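Long-range contacts in D-alanyl transferase DltD (Enterococcus faecium TX0133A04, PDB 6PFX), which probably takes part in adding D-alanine to lipoteichoic acid at the membrane during Gram-positive cell-wall biogenesis: residues K25-I29 / E190-F194; F117-Y121 / L147-V153; F272-L277 / L377-S383; P294-K299 / A337-M343. One frame throughout, in Å; residues are numbered along the deposited sequence.

Contact 1: residues K25-I29 / E190-F194; sequences KGDAI and EDEVF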
loop_
_atom_site.group_PDB
_atom_site.type_symbol
_atom_site.label_atom_id
_atom_site.label_comp_id
_atom_site.label_asym_id
_atom_site.label_seq_id
_atom_site.Cartn_x
_atom_site.Cartn_y
_atom_site.Cartn_z
ATOM N N LYS A 25 -7.242 4.976 -10.256
ATOM C CA LYS A 25 -7.663 6.371 -10.236
ATOM C C LYS A 25 -9.167 6.548 -10.392
ATOM O O LYS A 25 -9.665 7.670 -10.242
ATOM C CB LYS A 25 -7.007 7.144 -11.389
ATOM C CG LYS A 25 -5.519 7.323 -11.255
ATOM C CD LYS A 25 -4.931 8.317 -12.262
ATOM C CE LYS A 25 -5.298 7.978 -13.700
ATOM N NZ LYS A 25 -4.645 8.904 -14.678
ATOM N N GLY A 26 -9.897 5.485 -10.719
ATOM C CA GLY A 26 -11.310 5.579 -11.000
ATOM C C GLY A 26 -12.181 5.210 -9.811
ATOM O O GLY A 26 -11.718 5.065 -8.676
ATOM N N ASP A 27 -13.483 5.080 -10.099
ATOM C CA ASP A 27 -14.476 4.724 -9.100
ATOM C C ASP A 27 -15.334 3.526 -9.503
ATOM O O ASP A 27 -15.583 2.640 -8.683
ATOM C CB ASP A 27 -15.425 5.907 -8.837
ATOM C CG ASP A 27 -14.818 6.977 -7.963
ATOM O OD1 ASP A 27 -13.896 6.675 -7.182
ATOM O OD2 ASP A 27 -15.281 8.132 -8.047
ATOM N N ALA A 28 -15.816 3.497 -10.750
ATOM C CA ALA A 28 -16.881 2.567 -11.115
ATOM C C ALA A 28 -16.475 1.122 -10.860
ATOM O O ALA A 28 -17.231 0.350 -10.261
ATOM C CB ALA A 28 -17.271 2.778 -12.579
ATOM N N ILE A 29 -15.272 0.739 -11.281
ATOM C CA ILE A 29 -14.857 -0.655 -11.160
ATOM C C ILE A 29 -14.501 -0.987 -9.718
ATOM O O ILE A 29 -15.057 -1.916 -9.121
ATOM C CB ILE A 29 -13.701 -0.972 -12.125
ATOM C CG1 ILE A 29 -14.205 -0.912 -13.571
ATOM C CG2 ILE A 29 -13.114 -2.336 -11.805
ATOM C CD1 ILE A 29 -13.104 -1.081 -14.616
ATOM N N GLU A 190 -17.317 9.437 -17.799
ATOM C CA GLU A 190 -16.193 8.825 -18.496
ATOM C C GLU A 190 -15.697 7.588 -17.763
ATOM O O GLU A 190 -15.336 6.583 -18.387
ATOM C CB GLU A 190 -15.055 9.841 -18.607
ATOM C CG GLU A 190 -15.379 11.025 -19.484
ATOM C CD GLU A 190 -14.270 12.055 -19.524
ATOM O OE1 GLU A 190 -13.319 11.955 -18.719
ATOM O OE2 GLU A 190 -14.359 12.968 -20.371
ATOM N N ASP A 191 -15.639 7.658 -16.435
ATOM C CA ASP A 191 -15.201 6.520 -15.634
ATOM C C ASP A 191 -16.172 5.355 -15.765
ATOM O O ASP A 191 -15.744 4.201 -15.890
ATOM C CB ASP A 191 -15.052 7.000 -14.187
ATOM C CG ASP A 191 -14.635 5.906 -13.232
ATOM O OD1 ASP A 191 -13.567 5.283 -13.442
ATOM O OD2 ASP A 191 -15.380 5.698 -12.252
ATOM N N GLU A 192 -17.477 5.635 -15.760
ATOM C CA GLU A 192 -18.470 4.572 -15.900
ATOM C C GLU A 192 -18.366 3.871 -17.250
ATOM O O GLU A 192 -18.641 2.669 -17.344
ATOM C CB GLU A 192 -19.874 5.150 -15.684
ATOM C CG GLU A 192 -20.121 5.633 -14.248
ATOM C CD GLU A 192 -21.340 6.535 -14.102
ATOM O OE1 GLU A 192 -22.071 6.734 -15.095
ATOM O OE2 GLU A 192 -21.564 7.056 -12.985
ATOM N N VAL A 193 -17.960 4.588 -18.294
ATOM C CA VAL A 193 -17.937 4.042 -19.645
ATOM C C VAL A 193 -16.548 3.552 -20.038
ATOM O O VAL A 193 -16.422 2.556 -20.752
ATOM C CB VAL A 193 -18.478 5.077 -20.656
ATOM C CG1 VAL A 193 -18.337 4.552 -22.076
ATOM C CG2 VAL A 193 -19.932 5.422 -20.348
ATOM N N PHE A 194 -15.499 4.236 -19.593
ATOM C CA PHE A 194 -14.134 3.843 -19.938
ATOM C C PHE A 194 -13.359 3.475 -18.670
ATOM O O PHE A 194 -12.296 2.856 -18.736
ATOM C CB PHE A 194 -13.418 4.971 -20.689
ATOM C CG PHE A 194 -14.237 5.582 -21.799
ATOM C CD1 PHE A 194 -15.129 6.608 -21.532
ATOM C CD2 PHE A 194 -14.114 5.135 -23.108
ATOM C CE1 PHE A 194 -15.888 7.174 -22.542
ATOM C CE2 PHE A 194 -14.871 5.700 -24.127
ATOM C CZ PHE A 194 -15.758 6.722 -23.843
HETATM O O HOH W 1 -13.358 2.573 -12.804
#
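OD2 of D191 is gripped by two consecutive backbone amides. A28 N reaches it at 2.7 Å with an N-H...O angle of 152°, and D27 N at 2.9 Å; both arrive on the syn side of the carboxylate, D27 N lying further out of its plane. D27 N also makes a weak bond to OD1 of the same group, so its proton is shared between the two oxygens. A water donates to D191 OD1 at 2.8 Å and accepts from I29 N at 3.1 Å, which brings a third successive amide into the network.

With CG of D191 anti to its backbone N (chi1 179°), the carboxylate projects from helix 181-193 onto the turn. The fit is close: G26 CA sits 3.3 Å from D191 OD1. Beside the polar centre, the methyl of A28 rests on the backbone of E192, A28 CB to E192 CA 4.0 Å.

The side chain of D27 makes no capping bond and forms a salt bridge with K30 instead. The acid at this helix start comes from helix 181-193: the D191 carboxylate accepts the amides at the N-terminal end of helix 28-35, where the helix dipole would probably favour its negative charge, much as a capping side chain would.

Contact 2: residues F117-Y121 / L147-V153; sequences FNTYY and LLTFSKV
Aromatic stacking dominates where F117 meets F150. The two rings lie face to face, centroids 3.8 Å apart and planes only 8° from parallel, and the F117 CB also sits over the F150 face. Both side chains leave the backbone toward the other segment; F117 holds CG anti to its backbone N (chi1 173°), which lays its ring against F150.

Aliphatic groups finish the apolar side. L147 CD2 comes to the edge of the F117 ring, 3.7 Å from F117 CZ, and V153 CG2 approaches the same edge. That V153 methyl also makes an off-centre CH-pi contact with Y121, 3.8 Å from Y121 CE1, and so bridges the two aromatic residues.

On the outer side the chain of K152, extended beyond CG, runs past the N118 amide, with K152 CB 3.6 Å from N118 OD1, and on by the Y121 ring. No direct hydrogen bond joins the segments; waters do the polar work. One donates to N118 OD1 at 2.7 Å and accepts from K152 N. Another donates to N118 O at 2.6 Å and to Y121 O, with a weak, long link to K152 NZ.

L80 touches F117 from helix 79-89, and L163 of helix 157-167 backs L147 and V153. This is helix-end packing: the C-terminal end of helix 114-120 packs on the type I turn L147-F150 and the start of helix 151-154, apolar inside and water-bridged outside.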
loop_
_atom_site.group_PDB
_atom_site.type_symbol
_atom_site.label_atom_id
_atom_site.label_comp_id
_atom_site.label_asym_id
_atom_site.label_seq_id
_atom_site.Cartn_x
_atom_site.Cartn_y
_atom_site.Cartn_z
ATOM N N PHE A 117 3.365 11.110 -7.140
ATOM C CA PHE A 117 2.084 11.749 -6.872
ATOM C C PHE A 117 1.356 12.043 -8.178
ATOM O O PHE A 117 0.155 11.770 -8.313
ATOM C CB PHE A 117 2.278 13.040 -6.079
ATOM C CG PHE A 117 1.010 13.821 -5.929
ATOM C CD1 PHE A 117 0.112 13.517 -4.927
ATOM C CD2 PHE A 117 0.692 14.814 -6.828
ATOM C CE1 PHE A 117 -1.073 14.206 -4.811
ATOM C CE2 PHE A 117 -0.492 15.514 -6.712
ATOM C CZ PHE A 117 -1.374 15.205 -5.706
ATOM N N ASN A 118 2.079 12.599 -9.158
ATOM C CA ASN A 118 1.460 13.014 -10.412
ATOM C C ASN A 118 0.880 11.830 -11.176
ATOM O O ASN A 118 -0.162 11.959 -11.829
ATOM C CB ASN A 118 2.477 13.751 -11.287
ATOM C CG ASN A 118 2.863 15.107 -10.727
ATOM O OD1 ASN A 118 2.190 15.650 -9.853
ATOM N ND2 ASN A 118 3.957 15.663 -11.237
ATOM N N THR A 119 1.540 10.669 -11.121
ATOM C CA THR A 119 1.053 9.516 -11.871
ATOM C C THR A 119 -0.338 9.094 -11.416
ATOM O O THR A 119 -1.179 8.709 -12.238
ATOM C CB THR A 119 2.021 8.342 -11.726
ATOM O OG1 THR A 119 3.279 8.698 -12.299
ATOM C CG2 THR A 119 1.474 7.102 -12.422
ATOM N N TYR A 120 -0.600 9.144 -10.113
ATOM C CA TYR A 120 -1.854 8.650 -9.569
ATOM C C TYR A 120 -2.817 9.747 -9.167
ATOM O O TYR A 120 -3.956 9.437 -8.797
ATOM C CB TYR A 120 -1.575 7.717 -8.389
ATOM C CG TYR A 120 -0.791 6.515 -8.825
ATOM C CD1 TYR A 120 -1.441 5.405 -9.348
ATOM C CD2 TYR A 120 0.595 6.497 -8.748
ATOM C CE1 TYR A 120 -0.739 4.294 -9.764
ATOM C CE2 TYR A 120 1.315 5.385 -9.170
ATOM C CZ TYR A 120 0.634 4.289 -9.677
ATOM O OH TYR A 120 1.313 3.171 -10.099
ATOM N N TYR A 121 -2.413 11.013 -9.249
ATOM C CA TYR A 121 -3.322 12.099 -8.911
ATOM C C TYR A 121 -4.586 11.984 -9.754
ATOM O O TYR A 121 -4.519 11.926 -10.987
ATOM C CB TYR A 121 -2.672 13.457 -9.151
ATOM C CG TYR A 121 -3.663 14.591 -9.005
ATOM C CD1 TYR A 121 -4.286 14.842 -7.789
ATOM C CD2 TYR A 121 -3.985 15.400 -10.085
ATOM C CE1 TYR A 121 -5.204 15.880 -7.653
ATOM C CE2 TYR A 121 -4.901 16.433 -9.959
ATOM C CZ TYR A 121 -5.503 16.668 -8.741
ATOM O OH TYR A 121 -6.414 17.693 -8.602
ATOM N N LEU A 147 -1.863 18.767 -0.638
ATOM C CA LEU A 147 -2.184 18.901 -2.049
ATOM C C LEU A 147 -1.716 20.235 -2.592
ATOM O O LEU A 147 -1.289 20.309 -3.750
ATOM C CB LEU A 147 -3.694 18.761 -2.257
ATOM C CG LEU A 147 -4.234 17.363 -1.997
ATOM C CD1 LEU A 147 -5.725 17.294 -2.102
ATOM C CD2 LEU A 147 -3.636 16.337 -2.977
ATOM N N LEU A 148 -1.768 21.286 -1.769
ATOM C CA LEU A 148 -1.375 22.617 -2.203
ATOM C C LEU A 148 0.121 22.758 -2.442
ATOM O O LEU A 148 0.547 23.826 -2.893
ATOM C CB LEU A 148 -1.799 23.659 -1.173
ATOM C CG LEU A 148 -3.283 24.009 -1.184
ATOM C CD1 LEU A 148 -3.665 24.739 0.081
ATOM C CD2 LEU A 148 -3.605 24.836 -2.413
ATOM N N THR A 149 0.923 21.729 -2.149
ATOM C CA THR A 149 2.357 21.773 -2.417
ATOM C C THR A 149 2.725 21.168 -3.768
ATOM O O THR A 149 3.880 21.281 -4.190
ATOM C CB THR A 149 3.173 21.092 -1.298
ATOM O OG1 THR A 149 3.022 19.666 -1.337
ATOM C CG2 THR A 149 2.756 21.623 0.067
ATOM N N PHE A 150 1.775 20.553 -4.459
ATOM C CA PHE A 150 2.041 19.881 -5.722
ATOM C C PHE A 150 1.583 20.759 -6.877
ATOM O O PHE A 150 0.429 21.198 -6.913
ATOM C CB PHE A 150 1.319 18.538 -5.763
ATOM C CG PHE A 150 1.890 17.515 -4.826
ATOM C CD1 PHE A 150 3.079 16.876 -5.132
ATOM C CD2 PHE A 150 1.246 17.190 -3.643
ATOM C CE1 PHE A 150 3.623 15.927 -4.278
ATOM C CE2 PHE A 150 1.782 16.236 -2.780
ATOM C CZ PHE A 150 2.973 15.599 -3.105
ATOM N N SER A 151 2.490 21.003 -7.825
ATOM C CA SER A 151 2.194 21.925 -8.916
ATOM C C SER A 151 1.014 21.458 -9.755
ATOM O O SER A 151 0.246 22.288 -10.255
ATOM C CB SER A 151 3.440 22.109 -9.783
ATOM O OG SER A 151 4.473 22.713 -9.027
ATOM N N LYS A 152 0.844 20.145 -9.922
ATOM C CA LYS A 152 -0.268 19.660 -10.730
ATOM C C LYS A 152 -1.599 20.101 -10.140
ATOM O O LYS A 152 -2.542 20.393 -10.882
ATOM C CB LYS A 152 -0.210 18.139 -10.853
ATOM C CG LYS A 152 -1.062 17.583 -11.980
ATOM C CD LYS A 152 -0.590 16.199 -12.394
ATOM C CE LYS A 152 -1.109 15.833 -13.776
ATOM N NZ LYS A 152 -0.625 14.498 -14.228
ATOM N N VAL A 153 -1.694 20.165 -8.812
ATOM C CA VAL A 153 -2.912 20.653 -8.171
ATOM C C VAL A 153 -3.067 22.151 -8.396
ATOM O O VAL A 153 -4.169 22.641 -8.675
ATOM C CB VAL A 153 -2.878 20.291 -6.674
ATOM C CG1 VAL A 153 -3.984 21.013 -5.901
ATOM C CG2 VAL A 153 -2.983 18.782 -6.487
HETATM O O HOH W 2 2.833 18.161 -8.983
HETATM O O HOH W 3 -2.578 12.075 -12.820
#

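Contact 3: residues F272-L277 / L377-S383; sequences FSDFQL and LDDAFFS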
loop_
_atom_site.group_PDB
_atom_site.type_symbol
_atom_site.label_atom_id
_atom_site.label_comp_id
_atom_site.label_asym_id
_atom_site.label_seq_id
_atom_site.Cartn_x
_atom_site.Cartn_y
_atom_site.Cartn_z
ATOM N N PHE A 272 4.829 9.680 7.266
ATOM C CA PHE A 272 4.178 9.261 8.501
ATOM C C PHE A 272 2.831 9.947 8.650
ATOM O O PHE A 272 1.874 9.357 9.153
ATOM C CB PHE A 272 5.062 9.562 9.714
ATOM C CG PHE A 272 6.236 8.636 9.838
ATOM C CD1 PHE A 272 6.082 7.360 10.348
ATOM C CD2 PHE A 272 7.484 9.035 9.413
ATOM C CE1 PHE A 272 7.146 6.502 10.436
ATOM C CE2 PHE A 272 8.552 8.178 9.505
ATOM C CZ PHE A 272 8.379 6.912 10.018
ATOM N N SER A 273 2.746 11.206 8.222
ATOM C CA SER A 273 1.494 11.951 8.295
ATOM C C SER A 273 0.563 11.618 7.131
ATOM O O SER A 273 -0.658 11.562 7.325
ATOM C CB SER A 273 1.809 13.438 8.432
ATOM O OG SER A 273 2.526 13.674 9.642
ATOM N N ASP A 274 1.099 11.366 5.926
ATOM C CA ASP A 274 0.267 10.822 4.856
ATOM C C ASP A 274 -0.333 9.482 5.279
ATOM O O ASP A 274 -1.508 9.201 5.014
ATOM C CB ASP A 274 1.061 10.648 3.554
ATOM C CG ASP A 274 1.538 11.966 2.944
ATOM O OD1 ASP A 274 1.180 13.059 3.422
ATOM O OD2 ASP A 274 2.294 11.903 1.953
ATOM N N PHE A 275 0.466 8.640 5.951
ATOM C CA PHE A 275 -0.016 7.359 6.459
ATOM C C PHE A 275 -1.120 7.563 7.487
ATOM O O PHE A 275 -2.083 6.787 7.534
ATOM C CB PHE A 275 1.174 6.577 7.067
ATOM C CG PHE A 275 0.815 5.181 7.505
ATOM C CD1 PHE A 275 0.474 4.240 6.575
ATOM C CD2 PHE A 275 0.848 4.805 8.837
ATOM C CE1 PHE A 275 0.125 2.976 6.946
ATOM C CE2 PHE A 275 0.497 3.514 9.214
ATOM C CZ PHE A 275 0.130 2.607 8.267
ATOM N N GLN A 276 -1.032 8.635 8.277
ATOM C CA GLN A 276 -2.094 8.937 9.226
ATOM C C GLN A 276 -3.436 9.157 8.535
ATOM O O GLN A 276 -4.485 8.854 9.114
ATOM C CB GLN A 276 -1.731 10.147 10.088
ATOM C CG GLN A 276 -2.756 10.413 11.177
ATOM C CD GLN A 276 -2.939 9.287 12.201
ATOM O OE1 GLN A 276 -2.085 8.414 12.390
ATOM N NE2 GLN A 276 -4.068 9.329 12.877
ATOM N N LEU A 277 -3.430 9.699 7.313
ATOM C CA LEU A 277 -4.673 9.822 6.562
ATOM C C LEU A 277 -5.299 8.455 6.333
ATOM O O LEU A 277 -6.506 8.274 6.522
ATOM C CB LEU A 277 -4.407 10.487 5.215
ATOM C CG LEU A 277 -4.046 11.964 5.214
ATOM C CD1 LEU A 277 -3.645 12.423 3.827
ATOM C CD2 LEU A 277 -5.261 12.755 5.645
ATOM N N LEU A 377 -8.123 7.548 17.408
ATOM C CA LEU A 377 -7.279 8.354 16.536
ATOM C C LEU A 377 -6.686 9.548 17.279
ATOM O O LEU A 377 -7.330 10.159 18.139
ATOM C CB LEU A 377 -8.049 8.843 15.316
ATOM C CG LEU A 377 -8.504 7.749 14.356
ATOM C CD1 LEU A 377 -9.500 8.321 13.372
ATOM C CD2 LEU A 377 -7.312 7.134 13.638
ATOM N N ASP A 378 -5.436 9.869 16.949
ATOM C CA ASP A 378 -4.758 11.038 17.490
ATOM C C ASP A 378 -4.252 11.887 16.336
ATOM O O ASP A 378 -3.368 11.463 15.583
ATOM C CB ASP A 378 -3.586 10.627 18.372
ATOM C CG ASP A 378 -3.038 11.781 19.182
ATOM O OD1 ASP A 378 -3.316 12.967 18.869
ATOM O OD2 ASP A 378 -2.336 11.495 20.164
ATOM N N ASP A 379 -4.780 13.101 16.230
ATOM C CA ASP A 379 -4.394 14.005 15.157
ATOM C C ASP A 379 -2.972 14.534 15.310
ATOM O O ASP A 379 -2.445 15.101 14.348
ATOM C CB ASP A 379 -5.430 15.128 15.074
ATOM C CG ASP A 379 -6.815 14.628 14.670
ATOM O OD1 ASP A 379 -6.919 13.807 13.737
ATOM O OD2 ASP A 379 -7.814 15.073 15.279
ATOM N N ALA A 380 -2.323 14.343 16.464
ATOM C CA ALA A 380 -0.911 14.691 16.576
ATOM C C ALA A 380 -0.072 14.005 15.505
ATOM O O ALA A 380 1.030 14.465 15.188
ATOM C CB ALA A 380 -0.355 14.282 17.945
ATOM N N PHE A 381 -0.531 12.867 14.981
ATOM C CA PHE A 381 0.284 12.160 13.992
ATOM C C PHE A 381 0.334 12.881 12.643
ATOM O O PHE A 381 1.105 12.466 11.772
ATOM C CB PHE A 381 -0.204 10.711 13.857
ATOM C CG PHE A 381 0.122 9.842 15.044
ATOM C CD1 PHE A 381 1.442 9.499 15.329
ATOM C CD2 PHE A 381 -0.890 9.323 15.846
ATOM C CE1 PHE A 381 1.729 8.692 16.401
ATOM C CE2 PHE A 381 -0.592 8.531 16.935
ATOM C CZ PHE A 381 0.715 8.191 17.193
ATOM N N PHE A 382 -0.447 13.959 12.459
ATOM C CA PHE A 382 -0.322 14.835 11.292
ATOM C C PHE A 382 0.794 15.871 11.445
ATOM O O PHE A 382 1.145 16.534 10.458
ATOM C CB PHE A 382 -1.668 15.552 10.999
ATOM C CG PHE A 382 -2.755 14.633 10.521
ATOM C CD1 PHE A 382 -2.578 13.841 9.387
ATOM C CD2 PHE A 382 -3.956 14.564 11.196
ATOM C CE1 PHE A 382 -3.584 12.972 8.953
ATOM C CE2 PHE A 382 -4.960 13.705 10.771
ATOM C CZ PHE A 382 -4.768 12.908 9.640
ATOM N N SER A 383 1.366 16.006 12.644
ATOM C CA SER A 383 2.266 17.107 12.950
ATOM C C SER A 383 3.678 16.866 12.443
ATOM O O SER A 383 4.128 15.720 12.311
ATOM C CB SER A 383 2.356 17.337 14.465
ATOM O OG SER A 383 3.071 16.291 15.105
HETATM O O HOH W 4 -6.467 11.127 12.701
#
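The amide-bearing chain of Q276 lies across a phenyl face: its CG sits over the ring of F382, 3.7 Å from the centroid and 20° off the normal, while the amide beyond stands nearly upright to that ring, the planes 81° apart. The bend explains this. CG is anti to the backbone N and the chain then folds at chi2 (62°), sending the amide past F382 to F381, where Q276 OE1 comes 3.3 Å from F381 CB. Here the amide is more nearly parallel to the F381 ring.

The buried amide has partners at both ends. NE2 of Q276 bonds to Q325 and to a water at 3.0 Å, which in turn donates to D379 OD1 at 2.9 Å; OE1 accepts from Q321. Its rotation is therefore fixed by bonds as well as by packing.

One turn earlier, S273 OG donates to F381 O at 2.8 Å, tilted a little from the carbonyl plane, and is itself bonded to Q387. S273 and F382 mark the closest backbone approach, CA to CA 4.5 Å, with the S273 carbonyl at the edge of the F382 ring. L277 CD2 also meets that ring, 3.7 Å from F382 CE1.

The second segment holds its own shape through an Asx turn at D378 and a short 3-10 segment, 379-382, leading to S383, which caps helix 384-388. This C-terminal segment packs on helix 271-284, with A139 of helix 138-147 touching F382 and Q321 of helix 308-323 touching F381.

Contact 4: residues P294-K299 / A337-M343; sequences PPVNEK and AGTNYFM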
loop_
_atom_site.group_PDB
_atom_site.type_symbol
_atom_site.label_atom_id
_atom_site.label_comp_id
_atom_site.label_asym_id
_atom_site.label_seq_id
_atom_site.Cartn_x
_atom_site.Cartn_y
_atom_site.Cartn_z
ATOM N N PRO A 294 7.627 -5.493 5.429
ATOM C CA PRO A 294 8.652 -6.388 4.894
ATOM C C PRO A 294 10.036 -5.952 5.323
ATOM O O PRO A 294 10.264 -4.775 5.637
ATOM C CB PRO A 294 8.512 -6.212 3.376
ATOM C CG PRO A 294 8.096 -4.752 3.260
ATOM C CD PRO A 294 7.089 -4.593 4.392
ATOM N N PRO A 295 10.990 -6.864 5.289
ATOM C CA PRO A 295 12.388 -6.523 5.542
ATOM C C PRO A 295 13.055 -6.025 4.266
ATOM O O PRO A 295 12.452 -5.932 3.206
ATOM C CB PRO A 295 12.984 -7.877 5.910
ATOM C CG PRO A 295 12.219 -8.825 5.013
ATOM C CD PRO A 295 10.803 -8.298 5.001
ATOM N N VAL A 296 14.342 -5.712 4.392
ATOM C CA VAL A 296 15.231 -5.554 3.250
ATOM C C VAL A 296 16.232 -6.694 3.312
ATOM O O VAL A 296 16.767 -6.986 4.386
ATOM C CB VAL A 296 15.954 -4.199 3.258
ATOM C CG1 VAL A 296 16.974 -4.171 2.130
ATOM C CG2 VAL A 296 14.953 -3.088 3.119
ATOM N N ASN A 297 16.404 -7.387 2.184
ATOM C CA ASN A 297 17.364 -8.467 1.996
ATOM C C ASN A 297 18.692 -8.110 2.640
ATOM O O ASN A 297 19.326 -7.121 2.267
ATOM C CB ASN A 297 17.518 -8.639 0.474
ATOM C CG ASN A 297 18.494 -9.732 0.086
ATOM O OD1 ASN A 297 19.415 -10.049 0.831
ATOM N ND2 ASN A 297 18.320 -10.282 -1.116
ATOM N N GLU A 298 19.109 -8.913 3.630
ATOM C CA GLU A 298 20.313 -8.586 4.386
ATOM C C GLU A 298 21.579 -8.722 3.544
ATOM O O GLU A 298 22.541 -7.980 3.759
ATOM C CB GLU A 298 20.420 -9.437 5.650
ATOM C CG GLU A 298 21.399 -8.856 6.667
ATOM C CD GLU A 298 21.472 -9.666 7.942
ATOM O OE1 GLU A 298 22.288 -9.311 8.816
ATOM O OE2 GLU A 298 20.716 -10.654 8.068
ATOM N N LYS A 299 21.609 -9.636 2.575
ATOM C CA LYS A 299 22.783 -9.715 1.710
ATOM C C LYS A 299 22.954 -8.417 0.934
ATOM O O LYS A 299 24.075 -7.950 0.710
ATOM C CB LYS A 299 22.670 -10.899 0.759
ATOM C CG LYS A 299 22.873 -12.235 1.440
ATOM C CD LYS A 299 22.682 -13.385 0.474
ATOM C CE LYS A 299 22.794 -14.710 1.209
ATOM N NZ LYS A 299 22.444 -15.884 0.365
ATOM N N ALA A 337 15.140 -10.322 7.496
ATOM C CA ALA A 337 16.099 -9.850 6.506
ATOM C C ALA A 337 17.091 -10.921 6.067
ATOM O O ALA A 337 17.494 -10.953 4.901
ATOM C CB ALA A 337 16.860 -8.653 7.080
ATOM N N GLY A 338 17.503 -11.796 6.981
ATOM C CA GLY A 338 18.420 -12.878 6.693
ATOM C C GLY A 338 17.828 -14.162 6.174
ATOM O O GLY A 338 18.569 -15.116 5.914
ATOM N N THR A 339 16.515 -14.221 5.990
ATOM C CA THR A 339 15.855 -15.425 5.498
ATOM C C THR A 339 15.991 -15.484 3.984
ATOM O O THR A 339 15.475 -14.624 3.265
ATOM C CB THR A 339 14.399 -15.416 5.946
ATOM O OG1 THR A 339 14.353 -15.362 7.379
ATOM C CG2 THR A 339 13.695 -16.653 5.437
ATOM N N ASN A 340 16.733 -16.466 3.490
ATOM C CA ASN A 340 16.901 -16.563 2.051
ATOM C C ASN A 340 15.551 -16.646 1.349
ATOM O O ASN A 340 14.633 -17.361 1.777
ATOM C CB ASN A 340 17.759 -17.773 1.687
ATOM C CG ASN A 340 19.223 -17.562 2.027
ATOM O OD1 ASN A 340 19.672 -16.432 2.184
ATOM N ND2 ASN A 340 19.973 -18.648 2.137
ATOM N N TYR A 341 15.460 -15.928 0.234
ATOM C CA TYR A 341 14.322 -15.971 -0.673
ATOM C C TYR A 341 13.077 -15.343 -0.075
ATOM O O TYR A 341 11.982 -15.533 -0.615
ATOM C CB TYR A 341 14.058 -17.405 -1.146
ATOM C CG TYR A 341 15.331 -18.125 -1.481
ATOM C CD1 TYR A 341 16.261 -17.573 -2.353
ATOM C CD2 TYR A 341 15.627 -19.335 -0.887
ATOM C CE1 TYR A 341 17.444 -18.230 -2.642
ATOM C CE2 TYR A 341 16.798 -19.999 -1.167
ATOM C CZ TYR A 341 17.703 -19.450 -2.047
ATOM O OH TYR A 341 18.888 -20.114 -2.317
ATOM N N PHE A 342 13.209 -14.602 1.034
ATOM C CA PHE A 342 12.066 -13.880 1.584
ATOM C C PHE A 342 11.622 -12.784 0.627
ATOM O O PHE A 342 10.421 -12.614 0.383
ATOM C CB PHE A 342 12.411 -13.282 2.962
ATOM C CG PHE A 342 11.218 -13.066 3.855
ATOM C CD1 PHE A 342 10.759 -14.085 4.666
ATOM C CD2 PHE A 342 10.565 -11.854 3.894
ATOM C CE1 PHE A 342 9.663 -13.916 5.481
ATOM C CE2 PHE A 342 9.464 -11.681 4.707
ATOM C CZ PHE A 342 9.021 -12.709 5.505
ATOM N N MET A 343 12.582 -12.043 0.071
ATOM C CA MET A 343 12.337 -11.002 -0.913
ATOM C C MET A 343 12.774 -11.496 -2.282
ATOM O O MET A 343 13.712 -12.291 -2.403
ATOM C CB MET A 343 13.111 -9.734 -0.563
ATOM C CG MET A 343 12.952 -9.340 0.872
ATOM S SD MET A 343 11.264 -8.926 1.258
ATOM C CE MET A 343 11.166 -7.316 0.504
HETATM O O HOH W 5 16.045 -10.219 -2.627
#
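Two bends in M343, at chi2 (-64°) and chi3 (-76°), curl its thioether over P295, M343 SD lying 3.8 Å from P295 CD and the methyl CE reaching 3.3 Å from P295 O. F342, with CG anti to the backbone N (chi1 -154°), sets its ring across the same proline at about a right angle, F342 CD2 to P295 CG 3.6 Å. The two pack on the P295 ring from adjacent directions, and P295 CB leans on the backbone of A337.

One backbone bond ties the segments: E298 N donates to A337 O at 2.9 Å, from above the carbonyl plane. A337 CB lies 3.2 Å from V296 O, and E298 CB packs beside the A337 carbonyl. The extended K299 makes only a weak bond to N340 OD1.

N297 caps helix 298-304 through a weak bond from K299 N to OD1, while ND2 bonds to F239 O and a water 2.7 Å away.

M343 lies near, without touching, a possible Ser-His-Asp triad of the SGNH-hydrolase type. The contact joins the link from strand 288-293 into helix 298-304 with the loop between strand 330-332 and helix 351-365. Q308 of helix 308-323 touches A337, and A356 backs F342.

Overall arrangement
Contact 3 is the buried one, contacts 2 and 4 are partly buried, and contact 1 lies at the surface. Contacts 1 and 2 touch directly, K25 packing on the backbone of T119, Y120 and Y121, and helix 123-132 borders both. Helix 138-147 adjoins contact 3 and ends in the turn of contact 2, although those two contacts stay about 6 Å apart at their nearest atoms. Contact 4 stands across the chain's centre from contacts 1 and 2; helix 308-323 flanks it and contact 3. The chemistry shifts accordingly: a carboxylate on amides in contact 1, stacked rings in contact 2, a bonded amide among rings in contact 3, proline and thioether in contact 4.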